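PDB 5MDN: DNA polymerase from Pyrobaculum calidifontis, which probably catalyses template-directed DNA synthesis, adding deoxyribonucleotides from their triphosphates to a growing strand with release of diphosphate, as a family B DNA polymerase. Local coordinates for residues D180-V186 with Y239-R243; P185-L189 with R206-V211. All coordinates share one frame; numbering follows the deposited sequence.

How the interactions relate
Both contacts lie within the exonuclease domain and start from the same piece of chain, the loop that follows strand 165-172 and runs into strand 186-193. Interaction 2 closes the shorter circuit: the chain goes up strand 186-193, back along strand 198-202, and returns at 206-211, where helix 209-222 begins. Interaction 1 closes the longer one, through strand 226-229 to helix 232-247, so the circuit of interaction 2 is nested inside that of interaction 1, the two sharing Pro185 and Val186. They meet directly in a salt bridge, Arg243 NE to Asp208 OD2 at 2.7 Å, which ties helix 232-247 to the start of helix 209-222.

Interaction 1 (D180-V186 with Y239-R243); sequences DPLRDPV and YLSER
Arg243 and Tyr239, one turn apart on helix 232-247, reach into the loop 180-186 and bind its carbonyls, fastening it to a helix of the RNase H-like exonuclease fold. Arg243 NH1 donates to Pro181 O at 2.7 Å in a nearly straight bond (166°), with the oxygen in the guanidinium plane. One face of the same group lies under Asp184 O, which stands 3.4 Å above its centre. CG anti to the backbone N (chi1 -176°) and a bend at chi2 carry the guanidinium there; a long side chain with a flat cationic end suits a turn whose Pro181 and Asp184 carbonyls face the helix. Tyr239 OH donates to Asp184 O at 2.8 Å, the oxygen lying at the ring edge and the hydroxyl well above the carbonyl plane. Pro181, rigid and apolar, lays CB over the ring in a CH-pi contact, 4.1 Å from the centroid, while Val186 CG2 meets the edge. Further out, Asp184 N bonds to Asp180 O, closing the turn, and the Asp184 carboxylate pairs with Arg176. Phe235 packs against the Tyr239 ring, and Asp236, a magnesium-binding residue though without its ion here, lies on the same helix. At the inner end, Val186 CG2 touches Leu240 CD2 at 4.0 Å.

Interaction 2 (P185-L189 with R206-V211); sequences PVVML and RDDRRV
Asp208 points its carboxylate at the start of strand 186-193, where OD2 accepts a hydrogen bond from the backbone N of Val186 at 3.0 Å. The bond is fairly straight at the hydrogen (163°), yet the N-H comes from above the carboxylate plane, 59° out of it. The side chain is turned so that CG sits between its own backbone N and carbonyl carbon (chi1 50°), which aims the carboxylate across to the strand. Although Asp208 holds the N-cap position of helix 209-222, its side chain makes no capping bond; OD2 instead serves the strand and Arg243, whose NE forms a salt bridge with it. That second bond would be expected to stabilise the negative charge in this buried place. Pro185 lies against the carboxylate, its CB 3.4 Å from Asp208 OD1, and its CG reaches the backbone of Arg206, 3.9 Å from CA. A proline has no amide hydrogen to satisfy and offers a compact apolar surface here. Beyond the polar pair the contact becomes hydrocarbon. Val211, in the first turn of the helix, splits its branches: CG1 comes within 3.7 Å of Val186 O, while CG2, anti to the backbone N, touches Leu189 CB at 3.6 Å. Short, beta-branched valine fits this close helix-on-sheet packing. Between Val186 and Leu189 the strand carries a classic beta bulge, Val187 and Met188 both facing Glu171 of strand 165-172. Leu189 pairs through its backbone with Phe201, so helix 209-222 starts against strand 186-193 as it runs between strands 165-172 and 198-202, with helix 232-247 packed on Val186.

Interaction 1 (D180-V186 with Y239-R243)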
loop_
_atom_site.group_PDB
_atom_site.type_symbol
_atom_site.label_atom_id
_atom_site.label_comp_id
_atom_site.label_asym_id
_atom_site.label_seq_id
_atom_site.Cartn_x
_atom_site.Cartn_y
_atom_site.Cartn_z
ATOM N N ASP A 180 -18.995 -17.213 7.843
ATOM C CA ASP A 180 -19.165 -17.865 6.556
ATOM C C ASP A 180 -20.368 -17.234 5.865
ATOM O O ASP A 180 -21.465 -17.193 6.448
ATOM C CB ASP A 180 -19.361 -19.378 6.724
ATOM C CG ASP A 180 -19.983 -20.028 5.504
ATOM O OD1 ASP A 180 -19.410 -19.913 4.401
ATOM O OD2 ASP A 180 -21.050 -20.659 5.653
ATOM N N PRO A 181 -20.214 -16.735 4.635
ATOM C CA PRO A 181 -21.322 -16.019 3.984
ATOM C C PRO A 181 -22.518 -16.897 3.640
ATOM O O PRO A 181 -23.577 -16.350 3.309
ATOM C CB PRO A 181 -20.673 -15.450 2.716
ATOM C CG PRO A 181 -19.534 -16.374 2.437
ATOM C CD PRO A 181 -19.011 -16.783 3.784
ATOM N N LEU A 182 -22.392 -18.224 3.695
ATOM C CA LEU A 182 -23.515 -19.075 3.311
ATOM C C LEU A 182 -24.677 -19.001 4.299
ATOM O O LEU A 182 -25.834 -19.159 3.890
ATOM C CB LEU A 182 -23.043 -20.517 3.139
ATOM C CG LEU A 182 -22.053 -20.699 1.987
ATOM C CD1 LEU A 182 -21.401 -22.068 2.047
ATOM C CD2 LEU A 182 -22.758 -20.482 0.659
ATOM N N ARG A 183 -24.408 -18.766 5.588
ATOM C CA ARG A 183 -25.488 -18.666 6.573
ATOM C C ARG A 183 -25.357 -17.449 7.485
ATOM O O ARG A 183 -26.374 -16.875 7.887
ATOM C CB ARG A 183 -25.598 -19.948 7.417
ATOM C CG ARG A 183 -24.305 -20.682 7.692
ATOM C CD ARG A 183 -24.556 -22.187 7.856
ATOM N NE ARG A 183 -25.632 -22.493 8.802
ATOM C CZ ARG A 183 -26.018 -23.727 9.122
ATOM N NH1 ARG A 183 -25.414 -24.774 8.574
ATOM N NH2 ARG A 183 -27.003 -23.919 9.989
ATOM N N ASP A 184 -24.138 -17.037 7.822
ATOM C CA ASP A 184 -23.967 -15.928 8.765
ATOM C C ASP A 184 -24.342 -14.608 8.099
ATOM O O ASP A 184 -23.746 -14.248 7.076
ATOM C CB ASP A 184 -22.530 -15.866 9.274
ATOM C CG ASP A 184 -22.081 -17.164 9.907
ATOM O OD1 ASP A 184 -21.893 -18.154 9.170
ATOM O OD2 ASP A 184 -21.915 -17.192 11.144
ATOM N N PRO A 185 -25.307 -13.865 8.635
ATOM C CA PRO A 185 -25.826 -12.684 7.940
ATOM C C PRO A 185 -25.024 -11.418 8.212
ATOM O O PRO A 185 -24.328 -11.285 9.221
ATOM C CB PRO A 185 -27.241 -12.556 8.517
ATOM C CG PRO A 185 -27.094 -13.048 9.915
ATOM C CD PRO A 185 -26.092 -14.180 9.843
ATOM N N VAL A 186 -25.143 -10.477 7.275
ATOM C CA VAL A 186 -24.603 -9.131 7.457
ATOM C C VAL A 186 -25.511 -8.389 8.436
ATOM O O VAL A 186 -26.640 -8.026 8.098
ATOM C CB VAL A 186 -24.489 -8.381 6.125
ATOM C CG1 VAL A 186 -24.088 -6.931 6.358
ATOM C CG2 VAL A 186 -23.485 -9.071 5.211
ATOM N N TYR A 239 -16.993 -10.665 1.153
ATOM C CA TYR A 239 -18.110 -11.203 1.922
ATOM C C TYR A 239 -19.446 -10.831 1.290
ATOM O O TYR A 239 -20.300 -11.698 1.068
ATOM C CB TYR A 239 -18.045 -10.713 3.367
ATOM C CG TYR A 239 -18.829 -11.591 4.311
ATOM C CD1 TYR A 239 -20.175 -11.356 4.553
ATOM C CD2 TYR A 239 -18.225 -12.669 4.944
ATOM C CE1 TYR A 239 -20.897 -12.162 5.407
ATOM C CE2 TYR A 239 -18.938 -13.482 5.801
ATOM C CZ TYR A 239 -20.274 -13.226 6.028
ATOM O OH TYR A 239 -20.985 -14.035 6.884
ATOM N N LEU A 240 -19.650 -9.542 1.001
ATOM C CA LEU A 240 -20.906 -9.111 0.393
ATOM C C LEU A 240 -21.122 -9.771 -0.964
ATOM O O LEU A 240 -22.256 -10.101 -1.326
ATOM C CB LEU A 240 -20.940 -7.589 0.259
ATOM C CG LEU A 240 -21.083 -6.803 1.562
ATOM C CD1 LEU A 240 -20.604 -5.370 1.383
ATOM C CD2 LEU A 240 -22.520 -6.840 2.057
ATOM N N SER A 241 -20.048 -9.960 -1.734
ATOM C CA SER A 241 -20.163 -10.642 -3.020
ATOM C C SER A 241 -20.721 -12.050 -2.847
ATOM O O SER A 241 -21.676 -12.443 -3.529
ATOM C CB SER A 241 -18.803 -10.682 -3.716
ATOM O OG SER A 241 -18.838 -11.513 -4.864
ATOM N N GLU A 242 -20.128 -12.831 -1.944
ATOM C CA GLU A 242 -20.573 -14.204 -1.740
ATOM C C GLU A 242 -21.858 -14.275 -0.921
ATOM O O GLU A 242 -22.633 -15.226 -1.076
ATOM C CB GLU A 242 -19.462 -15.016 -1.074
ATOM C CG GLU A 242 -18.220 -15.159 -1.945
ATOM C CD GLU A 242 -17.067 -15.830 -1.225
ATOM O OE1 GLU A 242 -17.317 -16.782 -0.457
ATOM O OE2 GLU A 242 -15.909 -15.402 -1.429
ATOM N N ARG A 243 -22.102 -13.294 -0.047
ATOM C CA ARG A 243 -23.366 -13.258 0.684
ATOM C C ARG A 243 -24.530 -12.924 -0.240
ATOM O O ARG A 243 -25.609 -13.517 -0.126
ATOM C CB ARG A 243 -23.289 -12.249 1.831
ATOM C CG ARG A 243 -24.534 -12.203 2.712
ATOM C CD ARG A 243 -24.781 -13.541 3.385
ATOM N NE ARG A 243 -25.960 -13.533 4.247
ATOM C CZ ARG A 243 -26.464 -14.618 4.828
ATOM N NH1 ARG A 243 -25.892 -15.799 4.641
ATOM N NH2 ARG A 243 -27.538 -14.522 5.599
#

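Interaction 2 (P185-L189 with R206-V211)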
loop_
_atom_site.group_PDB
_atom_site.type_symbol
_atom_site.label_atom_id
_atom_site.label_comp_id
_atom_site.label_asym_id
_atom_site.label_seq_id
_atom_site.Cartn_x
_atom_site.Cartn_y
_atom_site.Cartn_z
ATOM N N PRO A 185 -25.307 -13.865 8.635
ATOM C CA PRO A 185 -25.826 -12.684 7.940
ATOM C C PRO A 185 -25.024 -11.418 8.212
ATOM O O PRO A 185 -24.328 -11.285 9.221
ATOM C CB PRO A 185 -27.241 -12.556 8.517
ATOM C CG PRO A 185 -27.094 -13.048 9.915
ATOM C CD PRO A 185 -26.092 -14.180 9.843
ATOM N N VAL A 186 -25.143 -10.477 7.275
ATOM C CA VAL A 186 -24.603 -9.131 7.457
ATOM C C VAL A 186 -25.511 -8.389 8.436
ATOM O O VAL A 186 -26.640 -8.026 8.098
ATOM C CB VAL A 186 -24.489 -8.381 6.125
ATOM C CG1 VAL A 186 -24.088 -6.931 6.358
ATOM C CG2 VAL A 186 -23.485 -9.071 5.211
ATOM N N VAL A 187 -25.018 -8.169 9.654
ATOM C CA VAL A 187 -25.864 -7.669 10.734
ATOM C C VAL A 187 -26.123 -6.172 10.583
ATOM O O VAL A 187 -27.266 -5.713 10.692
ATOM C CB VAL A 187 -25.230 -8.013 12.098
ATOM C CG1 VAL A 187 -25.347 -6.853 13.076
ATOM C CG2 VAL A 187 -25.869 -9.271 12.676
ATOM N N MET A 188 -25.075 -5.389 10.326
ATOM C CA MET A 188 -25.210 -3.948 10.178
ATOM C C MET A 188 -24.328 -3.467 9.037
ATOM O O MET A 188 -23.279 -4.049 8.752
ATOM C CB MET A 188 -24.832 -3.206 11.469
ATOM C CG MET A 188 -25.960 -3.057 12.477
ATOM S SD MET A 188 -25.429 -2.132 13.933
ATOM C CE MET A 188 -27.003 -1.793 14.718
ATOM N N LEU A 189 -24.771 -2.395 8.383
ATOM C CA LEU A 189 -23.994 -1.769 7.317
ATOM C C LEU A 189 -24.292 -0.277 7.344
ATOM O O LEU A 189 -25.417 0.134 7.044
ATOM C CB LEU A 189 -24.335 -2.376 5.956
ATOM C CG LEU A 189 -23.447 -2.046 4.752
ATOM C CD1 LEU A 189 -23.517 -3.169 3.728
ATOM C CD2 LEU A 189 -23.837 -0.725 4.108
ATOM N N ARG A 206 -31.351 -12.299 12.114
ATOM C CA ARG A 206 -30.703 -13.321 11.276
ATOM C C ARG A 206 -31.138 -13.307 9.813
ATOM O O ARG A 206 -30.818 -14.261 9.092
ATOM C CB ARG A 206 -30.895 -14.745 11.813
ATOM C CG ARG A 206 -30.558 -14.888 13.280
ATOM C CD ARG A 206 -29.076 -14.710 13.511
ATOM N NE ARG A 206 -28.375 -15.976 13.345
ATOM C CZ ARG A 206 -28.019 -16.756 14.358
ATOM N NH1 ARG A 206 -28.289 -16.379 15.601
ATOM N NH2 ARG A 206 -27.392 -17.902 14.133
ATOM N N ASP A 207 -31.848 -12.283 9.343
ATOM C CA ASP A 207 -32.222 -12.175 7.936
ATOM C C ASP A 207 -31.758 -10.822 7.417
ATOM O O ASP A 207 -32.174 -9.781 7.938
ATOM C CB ASP A 207 -33.728 -12.341 7.729
ATOM C CG ASP A 207 -34.128 -12.229 6.264
ATOM O OD1 ASP A 207 -33.811 -13.161 5.490
ATOM O OD2 ASP A 207 -34.759 -11.217 5.886
ATOM N N ASP A 208 -30.937 -10.834 6.370
ATOM C CA ASP A 208 -30.202 -9.654 5.935
ATOM C C ASP A 208 -30.508 -9.310 4.482
ATOM O O ASP A 208 -29.632 -8.877 3.727
ATOM C CB ASP A 208 -28.704 -9.845 6.141
ATOM C CG ASP A 208 -28.200 -11.148 5.572
ATOM O OD1 ASP A 208 -28.936 -12.156 5.655
ATOM O OD2 ASP A 208 -27.065 -11.168 5.050
ATOM N N ARG A 209 -31.759 -9.516 4.063
ATOM C CA ARG A 209 -32.168 -9.075 2.734
ATOM C C ARG A 209 -32.377 -7.567 2.689
ATOM O O ARG A 209 -32.017 -6.918 1.701
ATOM C CB ARG A 209 -33.453 -9.782 2.307
ATOM C CG ARG A 209 -33.357 -11.288 2.164
ATOM C CD ARG A 209 -34.714 -11.871 1.790
ATOM N NE ARG A 209 -34.639 -13.256 1.335
ATOM C CZ ARG A 209 -34.513 -13.618 0.062
ATOM N NH1 ARG A 209 -34.450 -12.695 -0.890
ATOM N NH2 ARG A 209 -34.458 -14.903 -0.261
ATOM N N ARG A 210 -32.971 -7.002 3.745
ATOM C CA ARG A 210 -33.243 -5.567 3.782
ATOM C C ARG A 210 -31.973 -4.726 3.696
ATOM O O ARG A 210 -32.005 -3.619 3.147
ATOM C CB ARG A 210 -34.011 -5.209 5.056
ATOM C CG ARG A 210 -33.352 -5.686 6.348
ATOM C CD ARG A 210 -34.276 -5.514 7.554
ATOM N NE ARG A 210 -34.466 -4.101 7.892
ATOM C CZ ARG A 210 -35.300 -3.654 8.826
ATOM N NH1 ARG A 210 -36.038 -4.505 9.526
ATOM N NH2 ARG A 210 -35.399 -2.349 9.053
ATOM N N VAL A 211 -30.854 -5.221 4.233
ATOM C CA VAL A 211 -29.646 -4.404 4.320
ATOM C C VAL A 211 -28.890 -4.398 2.995
ATOM O O VAL A 211 -28.447 -3.342 2.526
ATOM C CB VAL A 211 -28.759 -4.881 5.486
ATOM C CG1 VAL A 211 -28.555 -6.384 5.434
ATOM C CG2 VAL A 211 -27.417 -4.169 5.456
#